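Local atomic coordinates of lectin (Trichosanthes anguina, PDB entry 4HR6), a protein that probably binds carbohydrate as a seed lectin and is a nontoxic three-chain homologue of the type II ribosome-inactivating proteins. Residues A29-N43 against L52-N65. Residues are numbered along the deposited sequence; the frame is centred on the assembly and turned at random.
Sequences AYQPAGSHESYFFLN and LFTDTHQNVLNFDN
Glu37 reaches across to two residues of the neighbouring strand, one with each carboxylate oxygen. Its OE1 offers the anti lone pair to Asn59 ND2 (3.0 Å, N-H...O 174°), and the acceptor lies in the amide plane; OE2 takes His57 ND1 at 2.9 Å, but from above the carboxylate plane and along a more bent path. The bend at chi2 (-68°) turns the Glu37 carboxylate toward 57-60, where both partners lie. Asn59 ND2 also donates to Ser38 O, which the backbone N of Asn59 approaches from the opposite face of the carbonyl plane, so two bonds grip this oxygen. On the other side of the sheet, Ser38 OG lies 2.7 Å from Thr56 OG1, which in turn donates to Phe53 O across the type I turn. Phe53 lays one ring face against Gln31 CB, a CH-pi contact 4.0 Å from the centroid, while Ala29 CB sits at its edge. At the far end, Phe41 receives Asn65 CB over its ring centre, and Asn43 and Asn65 are joined by Asn43 ND2 to Asn65 OD1 (2.9 Å). The parallel pairing of 37-40 with 57-60, axes at 31°, closes a beta-alpha-beta unit through helix 46-51, where Phe49 stacks on Phe40. Strand 57-60 forms one margin of the five-stranded mixed sheet; Leu61 and Phe63 pack on helix 103-119, and Phe63 also meets helix 67-74.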
loop_
_atom_site.group_PDB
_atom_site.type_symbol
_atom_site.label_atom_id
_atom_site.label_comp_id
_atom_site.label_asym_id
_atom_site.label_seq_id
_atom_site.Cartn_x
_atom_site.Cartn_y
_atom_site.Cartn_z
ATOM N N ALA B 29 27.842 6.622 -1.778
ATOM C CA ALA B 29 29.160 6.271 -2.259
ATOM C C ALA B 29 29.215 4.810 -2.630
ATOM O O ALA B 29 28.358 4.027 -2.218
ATOM C CB ALA B 29 30.198 6.533 -1.175
ATOM N N TYR B 30 30.231 4.442 -3.404
ATOM C CA TYR B 30 30.535 3.026 -3.608
ATOM C C TYR B 30 32.022 2.805 -3.805
ATOM O O TYR B 30 32.760 3.741 -4.112
ATOM C CB TYR B 30 29.773 2.442 -4.814
ATOM C CG TYR B 30 30.424 2.655 -6.169
ATOM C CD1 TYR B 30 31.190 1.648 -6.772
ATOM C CD2 TYR B 30 30.266 3.836 -6.846
ATOM C CE1 TYR B 30 31.770 1.833 -8.018
ATOM C CE2 TYR B 30 30.850 4.043 -8.078
ATOM C CZ TYR B 30 31.593 3.034 -8.657
ATOM O OH TYR B 30 32.153 3.252 -9.874
ATOM N N GLN B 31 32.416 1.543 -3.679
ATOM C CA GLN B 31 33.773 1.102 -3.938
ATOM C C GLN B 31 33.762 -0.211 -4.740
ATOM O O GLN B 31 33.065 -1.154 -4.370
ATOM C CB GLN B 31 34.512 0.846 -2.622
ATOM C CG GLN B 31 36.028 0.816 -2.806
ATOM C CD GLN B 31 36.777 0.135 -1.673
ATOM O OE1 GLN B 31 36.194 -0.290 -0.686
ATOM N NE2 GLN B 31 38.090 0.025 -1.827
ATOM N N PRO B 32 34.517 -0.271 -5.849
ATOM C CA PRO B 32 34.751 -1.584 -6.456
ATOM C C PRO B 32 35.653 -2.425 -5.557
ATOM O O PRO B 32 36.636 -1.907 -5.064
ATOM C CB PRO B 32 35.480 -1.254 -7.769
ATOM C CG PRO B 32 35.402 0.220 -7.941
ATOM C CD PRO B 32 35.150 0.818 -6.599
ATOM N N ALA B 33 35.319 -3.692 -5.348
ATOM C CA ALA B 33 36.169 -4.614 -4.563
ATOM C C ALA B 33 37.581 -4.737 -5.146
ATOM O O ALA B 33 37.760 -4.834 -6.372
ATOM C CB ALA B 33 35.530 -5.985 -4.469
ATOM N N GLY B 34 38.575 -4.685 -4.257
ATOM C CA GLY B 34 39.982 -4.765 -4.640
ATOM C C GLY B 34 40.580 -3.505 -5.237
ATOM O O GLY B 34 41.618 -3.573 -5.917
ATOM N N SER B 35 39.950 -2.356 -4.995
ATOM C CA SER B 35 40.430 -1.094 -5.549
ATOM C C SER B 35 40.820 -0.149 -4.412
ATOM O O SER B 35 40.343 -0.311 -3.290
ATOM C CB SER B 35 39.342 -0.465 -6.411
ATOM O OG SER B 35 39.766 0.774 -6.975
ATOM N N HIS B 36 41.673 0.833 -4.711
ATOM C CA HIS B 36 42.013 1.919 -3.756
ATOM C C HIS B 36 41.261 3.179 -4.058
ATOM O O HIS B 36 41.608 4.222 -3.526
ATOM C CB HIS B 36 43.494 2.315 -3.825
ATOM C CG HIS B 36 44.406 1.166 -3.961
ATOM N ND1 HIS B 36 44.362 0.097 -3.097
ATOM C CD2 HIS B 36 45.358 0.885 -4.877
ATOM C CE1 HIS B 36 45.257 -0.797 -3.472
ATOM N NE2 HIS B 36 45.881 -0.341 -4.546
ATOM N N GLU B 37 40.284 3.098 -4.957
ATOM C CA GLU B 37 39.453 4.231 -5.316
ATOM C C GLU B 37 38.063 4.011 -4.749
ATOM O O GLU B 37 37.618 2.871 -4.618
ATOM C CB GLU B 37 39.346 4.364 -6.821
ATOM C CG GLU B 37 40.669 4.328 -7.559
ATOM C CD GLU B 37 41.531 5.544 -7.293
ATOM O OE1 GLU B 37 41.012 6.672 -7.257
ATOM O OE2 GLU B 37 42.751 5.367 -7.135
ATOM N N SER B 38 37.402 5.119 -4.410
ATOM C CA SER B 38 36.019 5.125 -4.027
ATOM C C SER B 38 35.381 6.345 -4.686
ATOM O O SER B 38 36.070 7.281 -5.120
ATOM C CB SER B 38 35.886 5.152 -2.500
ATOM O OG SER B 38 36.423 6.351 -1.951
ATOM N N TYR B 39 34.060 6.329 -4.805
ATOM C CA TYR B 39 33.366 7.384 -5.530
ATOM C C TYR B 39 32.186 7.852 -4.718
ATOM O O TYR B 39 31.408 7.045 -4.221
ATOM C CB TYR B 39 32.940 6.893 -6.907
ATOM C CG TYR B 39 34.092 6.369 -7.709
ATOM C CD1 TYR B 39 34.499 5.062 -7.570
ATOM C CD2 TYR B 39 34.801 7.198 -8.562
ATOM C CE1 TYR B 39 35.577 4.574 -8.268
ATOM C CE2 TYR B 39 35.891 6.721 -9.265
ATOM C CZ TYR B 39 36.267 5.397 -9.113
ATOM O OH TYR B 39 37.348 4.879 -9.799
ATOM N N PHE B 40 32.092 9.167 -4.555
ATOM C CA PHE B 40 31.126 9.789 -3.670
ATOM C C PHE B 40 30.286 10.707 -4.513
ATOM O O PHE B 40 30.817 11.389 -5.395
ATOM C CB PHE B 40 31.829 10.611 -2.587
ATOM C CG PHE B 40 32.356 9.792 -1.452
ATOM C CD1 PHE B 40 33.482 9.013 -1.607
ATOM C CD2 PHE B 40 31.725 9.807 -0.217
ATOM C CE1 PHE B 40 33.970 8.261 -0.546
ATOM C CE2 PHE B 40 32.195 9.049 0.840
ATOM C CZ PHE B 40 33.328 8.275 0.678
ATOM N N PHE B 41 28.979 10.722 -4.253
ATOM C CA PHE B 41 28.115 11.715 -4.878
ATOM C C PHE B 41 28.484 13.093 -4.366
ATOM O O PHE B 41 28.923 13.251 -3.236
ATOM C CB PHE B 41 26.635 11.423 -4.596
ATOM C CG PHE B 41 26.082 10.286 -5.414
ATOM C CD1 PHE B 41 26.068 9.000 -4.915
ATOM C CD2 PHE B 41 25.616 10.504 -6.697
ATOM C CE1 PHE B 41 25.584 7.944 -5.666
ATOM C CE2 PHE B 41 25.127 9.449 -7.460
ATOM C CZ PHE B 41 25.110 8.167 -6.941
ATOM N N LEU B 42 28.261 14.080 -5.220
ATOM C CA LEU B 42 28.563 15.461 -4.961
ATOM C C LEU B 42 27.841 15.967 -3.693
ATOM O O LEU B 42 28.365 16.794 -2.969
ATOM C CB LEU B 42 28.174 16.270 -6.192
ATOM C CG LEU B 42 28.525 17.752 -6.294
ATOM C CD1 LEU B 42 30.009 18.000 -6.024
ATOM C CD2 LEU B 42 28.130 18.228 -7.682
ATOM N N ASN B 43 26.656 15.443 -3.413
ATOM C CA ASN B 43 25.910 15.866 -2.254
ATOM C C ASN B 43 25.941 14.843 -1.147
ATOM O O ASN B 43 25.112 14.880 -0.254
ATOM C CB ASN B 43 24.476 16.196 -2.649
ATOM C CG ASN B 43 23.700 14.975 -3.087
ATOM O OD1 ASN B 43 24.266 14.048 -3.640
ATOM N ND2 ASN B 43 22.408 14.975 -2.847
ATOM N N LEU B 52 33.603 6.747 5.710
ATOM C CA LEU B 52 33.539 5.655 4.729
ATOM C C LEU B 52 34.738 5.629 3.812
ATOM O O LEU B 52 35.144 6.650 3.289
ATOM C CB LEU B 52 32.300 5.772 3.844
ATOM C CG LEU B 52 30.931 5.671 4.495
ATOM C CD1 LEU B 52 29.866 6.127 3.505
ATOM C CD2 LEU B 52 30.684 4.249 4.966
ATOM N N PHE B 53 35.248 4.433 3.574
ATOM C CA PHE B 53 36.293 4.195 2.585
ATOM C C PHE B 53 37.475 5.128 2.805
ATOM O O PHE B 53 38.027 5.691 1.868
ATOM C CB PHE B 53 35.730 4.310 1.158
ATOM C CG PHE B 53 34.475 3.502 0.928
ATOM C CD1 PHE B 53 34.402 2.164 1.299
ATOM C CD2 PHE B 53 33.349 4.083 0.354
ATOM C CE1 PHE B 53 33.241 1.432 1.103
ATOM C CE2 PHE B 53 32.194 3.350 0.158
ATOM C CZ PHE B 53 32.139 2.030 0.530
ATOM N N THR B 54 37.863 5.280 4.064
ATOM C CA THR B 54 38.871 6.281 4.438
ATOM C C THR B 54 40.292 5.866 4.065
ATOM O O THR B 54 41.170 6.698 3.989
ATOM C CB THR B 54 38.795 6.602 5.940
ATOM O OG1 THR B 54 38.783 5.378 6.691
ATOM C CG2 THR B 54 37.519 7.364 6.226
ATOM N N ASP B 55 40.494 4.583 3.815
ATOM C CA ASP B 55 41.754 4.077 3.288
ATOM C C ASP B 55 41.703 3.931 1.761
ATOM O O ASP B 55 42.243 2.975 1.222
ATOM C CB ASP B 55 42.033 2.712 3.915
ATOM C CG ASP B 55 40.943 1.714 3.598
ATOM O OD1 ASP B 55 39.751 2.059 3.756
ATOM O OD2 ASP B 55 41.268 0.603 3.149
ATOM N N THR B 56 41.048 4.869 1.072
ATOM C CA THR B 56 40.983 4.879 -0.388
ATOM C C THR B 56 41.185 6.299 -0.854
ATOM O O THR B 56 41.090 7.227 -0.063
ATOM C CB THR B 56 39.612 4.340 -0.916
ATOM O OG1 THR B 56 38.551 5.267 -0.629
ATOM C CG2 THR B 56 39.295 3.044 -0.280
ATOM N N HIS B 57 41.470 6.474 -2.132
ATOM C CA HIS B 57 41.383 7.783 -2.749
ATOM C C HIS B 57 39.906 8.028 -2.982
ATOM O O HIS B 57 39.273 7.262 -3.687
ATOM C CB HIS B 57 42.111 7.832 -4.095
ATOM C CG HIS B 57 43.532 7.391 -4.033
ATOM N ND1 HIS B 57 43.988 6.264 -4.684
ATOM C CD2 HIS B 57 44.605 7.915 -3.390
ATOM C CE1 HIS B 57 45.277 6.110 -4.439
ATOM N NE2 HIS B 57 45.675 7.097 -3.655
ATOM N N GLN B 58 39.368 9.080 -2.377
ATOM C CA GLN B 58 37.957 9.387 -2.437
ATOM C C GLN B 58 37.688 10.345 -3.567
ATOM O O GLN B 58 38.000 11.508 -3.480
ATOM C CB GLN B 58 37.473 9.983 -1.111
ATOM C CG GLN B 58 37.625 9.042 0.081
ATOM C CD GLN B 58 37.309 9.714 1.411
ATOM O OE1 GLN B 58 37.578 10.879 1.579
ATOM N NE2 GLN B 58 36.715 8.979 2.343
ATOM N N ASN B 59 37.099 9.852 -4.641
ATOM C CA ASN B 59 36.736 10.714 -5.760
ATOM C C ASN B 59 35.325 11.227 -5.579
ATOM O O ASN B 59 34.465 10.525 -5.051
ATOM C CB ASN B 59 36.844 9.932 -7.059
ATOM C CG ASN B 59 38.219 9.372 -7.258
ATOM O OD1 ASN B 59 39.116 10.093 -7.676
ATOM N ND2 ASN B 59 38.407 8.090 -6.942
ATOM N N VAL B 60 35.093 12.441 -6.035
ATOM C CA VAL B 60 33.792 13.072 -5.962
ATOM C C VAL B 60 33.189 13.141 -7.369
ATOM O O VAL B 60 33.777 13.714 -8.270
ATOM C CB VAL B 60 33.909 14.492 -5.383
ATOM C CG1 VAL B 60 32.541 15.140 -5.247
ATOM C CG2 VAL B 60 34.593 14.436 -4.029
ATOM N N LEU B 61 32.003 12.572 -7.543
ATOM C CA LEU B 61 31.339 12.575 -8.846
ATOM C C LEU B 61 30.803 13.962 -9.141
ATOM O O LEU B 61 30.589 14.755 -8.235
ATOM C CB LEU B 61 30.216 11.520 -8.870
ATOM C CG LEU B 61 30.764 10.120 -8.589
ATOM C CD1 LEU B 61 29.686 9.117 -8.241
ATOM C CD2 LEU B 61 31.606 9.614 -9.755
ATOM N N ASN B 62 30.604 14.261 -10.414
ATOM C CA ASN B 62 30.108 15.564 -10.826
ATOM C C ASN B 62 28.598 15.563 -11.052
ATOM O O ASN B 62 28.095 16.277 -11.899
ATOM C CB ASN B 62 30.857 16.068 -12.067
ATOM C CG ASN B 62 30.711 15.144 -13.262
ATOM O OD1 ASN B 62 30.568 13.920 -13.120
ATOM N ND2 ASN B 62 30.773 15.724 -14.457
ATOM N N PHE B 63 27.887 14.759 -10.265
ATOM C CA PHE B 63 26.429 14.807 -10.192
ATOM C C PHE B 63 26.024 14.306 -8.814
ATOM O O PHE B 63 26.840 13.707 -8.094
ATOM C CB PHE B 63 25.766 13.939 -11.277
ATOM C CG PHE B 63 26.377 12.584 -11.432
ATOM C CD1 PHE B 63 25.969 11.535 -10.660
ATOM C CD2 PHE B 63 27.391 12.378 -12.348
ATOM C CE1 PHE B 63 26.544 10.286 -10.806
ATOM C CE2 PHE B 63 27.980 11.147 -12.497
ATOM C CZ PHE B 63 27.559 10.094 -11.727
ATOM N N ASP B 64 24.774 14.562 -8.444
ATOM C CA ASP B 64 24.299 14.188 -7.128
ATOM C C ASP B 64 23.298 13.032 -7.219
ATOM O O ASP B 64 23.029 12.504 -8.310
ATOM C CB ASP B 64 23.820 15.412 -6.326
ATOM C CG ASP B 64 22.576 16.039 -6.851
ATOM O OD1 ASP B 64 21.639 15.317 -7.246
ATOM O OD2 ASP B 64 22.503 17.280 -6.808
ATOM N N ASN B 65 22.827 12.582 -6.070
ATOM C CA ASN B 65 22.034 11.377 -6.015
ATOM C C ASN B 65 20.544 11.613 -6.212
ATOM O O ASN B 65 19.757 10.732 -5.967
ATOM C CB ASN B 65 22.311 10.606 -4.720
ATOM C CG ASN B 65 22.065 11.419 -3.479
ATOM O OD1 ASN B 65 21.296 12.354 -3.486
ATOM N ND2 ASN B 65 22.699 11.031 -2.390
HETATM O O HOH W 1 23.077 12.621 0.145
#